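Local coordinates for protein allantoicase (Saccharomyces cerevisiae, PDB 1O59) that hydrolyses allantoate to (S)-ureidoglycolate and urea, a step of allantoin degradation that lets yeast use purines as secondary nitrogen sources, at residues A[19-22]-A[23-27]; A[223-226]-A[227-231]; A[249-253]-A[254-258]. All coordinates share one frame; numbering follows the deposited sequence.

Contact 1: A[19-22]-A[23-27]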
# COMPACT_ATOMS: atom_id res chain seq x y z
N ALA A 19 13.11 -9.17 -12.35
CA ALA A 19 12.50 -9.59 -13.59
C ALA A 19 11.13 -10.27 -13.39
O ALA A 19 10.33 -10.34 -14.32
CB ALA A 19 13.44 -10.51 -14.36
N ASP A 20 10.89 -10.74 -12.16
CA ASP A 20 9.68 -11.51 -11.80
C ASP A 20 8.72 -10.76 -10.87
O ASP A 20 7.85 -11.37 -10.25
CB ASP A 20 10.09 -12.85 -11.18
CG ASP A 20 10.88 -13.72 -12.15
OD1 ASP A 20 10.70 -13.55 -13.38
OD2 ASP A 20 11.71 -14.57 -11.79
N GLU A 21 8.87 -9.44 -10.81
CA GLU A 21 7.98 -8.62 -9.98
C GLU A 21 6.50 -8.78 -10.32
O GLU A 21 5.66 -8.73 -9.43
CB GLU A 21 8.40 -7.14 -10.05
CG GLU A 21 7.69 -6.28 -9.02
CD GLU A 21 8.29 -4.88 -8.87
OE1 GLU A 21 9.31 -4.56 -9.52
OE2 GLU A 21 7.75 -4.10 -8.07
N ALA A 22 6.16 -8.97 -11.59
CA ALA A 22 4.77 -9.22 -11.99
C ALA A 22 4.17 -10.45 -11.27
O ALA A 22 3.02 -10.41 -10.79
CB ALA A 22 4.65 -9.40 -13.51
N GLU A 23 4.96 -11.52 -11.20
CA GLU A 23 4.56 -12.74 -10.49
C GLU A 23 4.52 -12.53 -8.97
O GLU A 23 3.63 -13.01 -8.31
CB GLU A 23 5.50 -13.87 -10.87
CG GLU A 23 5.31 -14.32 -12.31
CD GLU A 23 6.03 -13.46 -13.35
OE1 GLU A 23 5.74 -13.61 -14.55
OE2 GLU A 23 6.88 -12.66 -12.97
N PHE A 24 5.46 -11.79 -8.43
CA PHE A 24 5.39 -11.36 -7.03
C PHE A 24 4.06 -10.62 -6.74
O PHE A 24 3.33 -10.96 -5.79
CB PHE A 24 6.60 -10.47 -6.74
CG PHE A 24 6.64 -9.91 -5.34
CD1 PHE A 24 6.92 -10.73 -4.26
CD2 PHE A 24 6.44 -8.56 -5.12
CE1 PHE A 24 6.96 -10.23 -2.99
CE2 PHE A 24 6.49 -8.04 -3.83
CZ PHE A 24 6.75 -8.88 -2.76
N LYS A 25 3.73 -9.65 -7.57
CA LYS A 25 2.50 -8.86 -7.40
C LYS A 25 1.25 -9.72 -7.52
O LYS A 25 0.25 -9.49 -6.82
CB LYS A 25 2.46 -7.71 -8.42
CG LYS A 25 3.39 -6.52 -8.08
CD LYS A 25 3.76 -5.73 -9.36
CE LYS A 25 4.02 -4.20 -9.08
NZ LYS A 25 4.50 -3.46 -10.35
N SER A 26 1.30 -10.70 -8.41
CA SER A 26 0.27 -11.71 -8.51
C SER A 26 -0.07 -12.36 -7.18
O SER A 26 -1.24 -12.57 -6.84
CB SER A 26 0.72 -12.82 -9.45
OG SER A 26 0.21 -12.62 -10.74
N ILE A 27 0.97 -12.73 -6.46
CA ILE A 27 0.80 -13.48 -5.23
C ILE A 27 0.35 -12.55 -4.12
O ILE A 27 -0.59 -12.83 -3.38
CB ILE A 27 2.12 -14.22 -4.91
CG1 ILE A 27 2.25 -15.43 -5.86
CG2 ILE A 27 2.18 -14.63 -3.45
CD1 ILE A 27 3.60 -15.66 -6.37
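Asp20 meets Phe24 and Glu23 at the start of helix 21-31. Its carbonyl O accepts the N-H of Phe24 at 3.0 Å, in the carbonyl plane and nearly straight (167° at the hydrogen). Asp20 holds the N-cap position, but its carboxylate makes no capping bond. Glu23 OE2 comes to 3.2 Å from Asp20 O, acceptor against acceptor, and to 3.9 Å from Asp20 OD1. The two carboxylate planes are almost perpendicular. Two like charges this close would probably raise the proton affinity of one of them. Glu23 reaches back because its chain bends at chi2 (81°), which folds the carboxylate toward the first turn.

Glu21 comes next. Its O accepts the N-H of Lys25 at 2.8 Å, the second i to i+4 bond of an alpha-helical first turn. This is the only alpha helix in a chain whose regular structure is otherwise chiefly antiparallel strand, and it packs against strand 160-164. The chain of Glu21 is extended. Its CG lies 4.0 Å from Lys25 CD, and the two side chains run obliquely past each other. Glu21 OE2 and Lys25 NZ are 4.0 Å apart, too far for a salt bridge. The firmer partner of the carboxylate is Arg160, which pairs with OE1. Phe24 turns away to Leu162, Val164 and the ring of Phe16.

Ala22 O accepts the N-H of Ser26 at 3.0 Å, with the donor tilted 27° from the carbonyl plane.

Contact 2: A[223-226]-A[227-231]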
# COMPACT_ATOMS: atom_id res chain seq x y z
N SER A 223 -5.20 -0.57 -16.48
CA SER A 223 -4.73 -0.37 -17.83
C SER A 223 -3.26 0.14 -17.85
O SER A 223 -2.42 -0.41 -18.52
CB SER A 223 -5.67 0.60 -18.53
OG SER A 223 -5.87 1.77 -17.76
N ASP A 224 -2.96 1.14 -17.04
CA ASP A 224 -1.73 1.93 -17.12
C ASP A 224 -1.63 2.65 -15.77
O ASP A 224 -2.65 2.93 -15.15
CB ASP A 224 -1.88 2.94 -18.28
CG ASP A 224 -0.67 3.91 -18.45
OD1 ASP A 224 0.39 3.40 -18.91
OD2 ASP A 224 -0.70 5.18 -18.22
N GLN A 225 -0.41 2.89 -15.31
CA GLN A 225 -0.10 3.75 -14.16
C GLN A 225 1.08 4.55 -14.60
O GLN A 225 2.16 4.05 -14.62
CB GLN A 225 0.40 2.94 -12.96
CG GLN A 225 -0.59 2.12 -12.23
CD GLN A 225 0.00 1.40 -11.03
OE1 GLN A 225 -0.67 1.26 -10.02
NE2 GLN A 225 1.25 0.93 -11.14
N HIS A 226 0.92 5.80 -14.99
CA HIS A 226 2.10 6.53 -15.42
C HIS A 226 2.69 7.20 -14.20
O HIS A 226 3.84 6.95 -13.86
CB HIS A 226 1.73 7.53 -16.49
CG HIS A 226 2.86 8.41 -16.90
ND1 HIS A 226 2.79 9.79 -16.83
CD2 HIS A 226 4.09 8.11 -17.37
CE1 HIS A 226 3.94 10.30 -17.24
NE2 HIS A 226 4.75 9.30 -17.57
N PHE A 227 1.88 8.01 -13.52
CA PHE A 227 2.29 8.73 -12.34
C PHE A 227 1.32 8.37 -11.21
O PHE A 227 0.12 8.21 -11.41
CB PHE A 227 2.21 10.21 -12.67
CG PHE A 227 2.98 11.11 -11.73
CD1 PHE A 227 2.36 12.19 -11.10
CD2 PHE A 227 4.35 10.92 -11.54
CE1 PHE A 227 3.07 13.04 -10.27
CE2 PHE A 227 5.06 11.77 -10.69
CZ PHE A 227 4.42 12.83 -10.06
N GLY A 228 1.85 8.19 -10.00
CA GLY A 228 1.09 7.50 -8.92
C GLY A 228 0.78 6.03 -9.24
O GLY A 228 1.46 5.38 -10.03
N SER A 229 -0.26 5.51 -8.62
CA SER A 229 -0.62 4.11 -8.76
C SER A 229 -2.04 3.93 -8.36
O SER A 229 -2.62 4.76 -7.63
CB SER A 229 0.27 3.23 -7.88
OG SER A 229 0.31 3.71 -6.55
N VAL A 230 -2.62 2.83 -8.84
CA VAL A 230 -4.04 2.59 -8.61
C VAL A 230 -4.36 2.41 -7.12
O VAL A 230 -5.46 2.72 -6.68
CB VAL A 230 -4.60 1.37 -9.44
CG1 VAL A 230 -4.86 1.79 -10.87
CG2 VAL A 230 -3.68 0.12 -9.36
N ASP A 231 -3.41 1.91 -6.35
CA ASP A 231 -3.64 1.74 -4.92
C ASP A 231 -3.83 3.06 -4.20
O ASP A 231 -4.42 3.09 -3.12
CB ASP A 231 -2.55 0.89 -4.26
CG ASP A 231 -1.20 1.47 -4.38
OD1 ASP A 231 -0.75 1.61 -5.55
OD2 ASP A 231 -0.50 1.78 -3.38
O HOH W 1 -0.22 -0.99 -7.75
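Gln225 bridges to Ser229 and Val230 through its side chain. Gln225 CB comes first, 4.0 Å from Gly228 O, a loose contact. CG sits beside the backbone N (chi1 -72°), and the chain runs on extended, which carries the amide across the bend of the loop. Gln225 CG lies over the backbone between Ser229 and Val230, 4.0 Å from Ser229 CA. Gln225 CD comes closer, 3.6 Å from the same Ser229 CA.

At the tip OE1 does the work. Gln225 OE1 accepts the N-H of Val230 N at 2.8 Å in a fairly straight bond (161° at the hydrogen). The donor is tilted 23° from the amide carbonyl plane. Gln225 OE1 also touches Ser229 CB at 3.1 Å. Gln225 OE1 lies 3.3 Å from Val230 CG2. A water donates a second bond to OE1, and weakly to Asp231 OD1. Gln225 NE2 is only loosely placed, 4.1 Å from Ser229 CB.

Ser229 OG donates to Asp231 OD1 at 2.6 Å, from above the carboxylate plane. The other oxygen of Asp231 pairs with Lys41. Val230 is buried against Trp246, Ala219, Tyr222 and Ala260.

The glutamine thus ties the loop after strand 218-222 to the start of a 3-10 segment. It is a side-chain-to-backbone brace across a connection between two antiparallel sheets, in the second allantoicase repeat.

Contact 3: A[249-253]-A[254-258]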
# COMPACT_ATOMS: atom_id res chain seq x y z
N LYS A 249 -1.03 8.23 -18.82
CA LYS A 249 -0.43 8.98 -19.89
C LYS A 249 -1.47 9.65 -20.78
O LYS A 249 -2.62 9.18 -20.87
CB LYS A 249 0.40 8.05 -20.78
CG LYS A 249 1.74 7.65 -20.17
CD LYS A 249 2.20 6.20 -20.55
CE LYS A 249 2.66 5.35 -19.26
NZ LYS A 249 3.05 3.89 -19.55
N ARG A 250 -1.05 10.73 -21.43
CA ARG A 250 -1.81 11.31 -22.52
C ARG A 250 -1.84 10.29 -23.69
O ARG A 250 -0.80 9.96 -24.26
CB ARG A 250 -1.20 12.65 -22.93
CG ARG A 250 -2.17 13.63 -23.53
CD ARG A 250 -1.49 14.89 -24.03
NE ARG A 250 -1.05 15.74 -22.94
CZ ARG A 250 -1.34 17.04 -22.79
NH1 ARG A 250 -2.09 17.71 -23.67
NH2 ARG A 250 -0.87 17.69 -21.73
N SER A 251 -3.04 9.78 -23.98
CA SER A 251 -3.31 8.85 -25.08
C SER A 251 -3.88 9.55 -26.32
O SER A 251 -4.40 10.65 -26.24
CB SER A 251 -4.34 7.83 -24.63
OG SER A 251 -5.65 8.38 -24.72
N ARG A 252 -3.81 8.88 -27.47
CA ARG A 252 -4.20 9.51 -28.73
C ARG A 252 -5.17 8.71 -29.56
O ARG A 252 -5.83 9.28 -30.43
CB ARG A 252 -2.98 9.80 -29.58
CG ARG A 252 -1.98 10.73 -28.94
CD ARG A 252 -2.51 12.11 -28.60
NE ARG A 252 -1.43 13.02 -28.24
CZ ARG A 252 -1.59 14.21 -27.67
NH1 ARG A 252 -2.79 14.67 -27.36
NH2 ARG A 252 -0.52 14.96 -27.42
N GLN A 253 -5.22 7.40 -29.33
CA GLN A 253 -6.06 6.51 -30.11
C GLN A 253 -7.51 6.85 -29.80
O GLN A 253 -7.89 6.97 -28.64
CB GLN A 253 -5.78 5.02 -29.81
CG GLN A 253 -4.31 4.65 -29.50
CD GLN A 253 -3.99 4.65 -27.97
OE1 GLN A 253 -3.80 5.73 -27.35
NE2 GLN A 253 -3.93 3.44 -27.38
N PRO A 254 -8.32 7.02 -30.84
CA PRO A 254 -9.76 7.22 -30.68
C PRO A 254 -10.38 6.08 -29.92
O PRO A 254 -10.04 4.92 -30.15
CB PRO A 254 -10.28 7.22 -32.13
CG PRO A 254 -9.11 7.53 -32.97
CD PRO A 254 -7.90 7.03 -32.25
N GLY A 255 -11.28 6.40 -29.00
CA GLY A 255 -11.95 5.38 -28.17
C GLY A 255 -11.10 4.81 -27.05
O GLY A 255 -11.53 3.90 -26.35
N HIS A 256 -9.91 5.36 -26.86
CA HIS A 256 -9.06 4.98 -25.74
C HIS A 256 -9.77 5.23 -24.40
O HIS A 256 -10.44 6.26 -24.22
CB HIS A 256 -7.73 5.74 -25.77
CG HIS A 256 -6.78 5.29 -24.71
ND1 HIS A 256 -5.82 4.32 -24.92
CD2 HIS A 256 -6.65 5.67 -23.41
CE1 HIS A 256 -5.15 4.13 -23.79
NE2 HIS A 256 -5.63 4.93 -22.87
N THR A 257 -9.62 4.26 -23.49
CA THR A 257 -9.89 4.49 -22.08
C THR A 257 -8.79 3.91 -21.20
O THR A 257 -7.98 3.10 -21.61
CB THR A 257 -11.20 3.83 -21.64
OG1 THR A 257 -11.10 2.41 -21.77
CG2 THR A 257 -12.36 4.21 -22.55
N ASP A 258 -8.82 4.36 -19.96
CA ASP A 258 -8.03 3.77 -18.91
C ASP A 258 -9.00 3.25 -17.84
O ASP A 258 -10.16 3.68 -17.76
CB ASP A 258 -7.00 4.78 -18.38
CG ASP A 258 -5.76 4.84 -19.27
OD1 ASP A 258 -5.19 3.73 -19.56
OD2 ASP A 258 -5.29 5.91 -19.75
O HOH W 2 -2.91 6.31 -21.08
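Asp258 OD2 is gripped from several sides. A water donates to Asp258 OD2 at 2.8 Å and to Lys249 O at 2.9 Å, so it joins the two arms of the loop. His256 NE2 adds a weak bond to Asp258 OD2 at 3.3 Å, in the plane of the imidazole. Thr248 OG1 is a further partner. The other oxygen, Asp258 OD1, bonds to Ser223 OG.

The same ring is packed from above. Ser251 CB stands over the centre of one face, 3.5 Å from the centroid of the His256 ring, in a CH-pi contact. The His256 ring is placed there by CG anti to its backbone N (chi1 -175°). Ser251 OG bonds to Asp344.

At the ring's other nitrogen lies Gln253, its amide plane turned 49° from the imidazole. Gln253 NE2 is 3.2 Å from His256 ND1. Gln253 OE1 accepts the N-H of Arg252, in the amide carbonyl plane. The tip of the loop is a type II beta turn from Gln253 to His256, closed by His256 N to Gln253 O at 3.1 Å.

The weak bond from His256 NE2 suggests that NE2 carries a proton, which the carboxylate would probably favour.

Contacts 2 and 3 touch, and both lie in the second allantoicase repeat. Their centres are about 15 Å apart. Two polar links join them: Asp224 OD1 meets Lys249 NZ in a salt bridge of 2.8 Å, and Ser223 OG is 2.7 Å from Asp258 OD1, a probable hydrogen bond. His226 also packs on Lys249. These links join the two loops at the start of strand 258-263. Contact 1 stands apart on helix 21-31, earlier in the chain. Its nearest atoms are about 6 Å from contact 2 and about 12 Å from contact 3. No ligand or metal takes part in the three contacts, and none of their residues can be tied to catalysis from this structure.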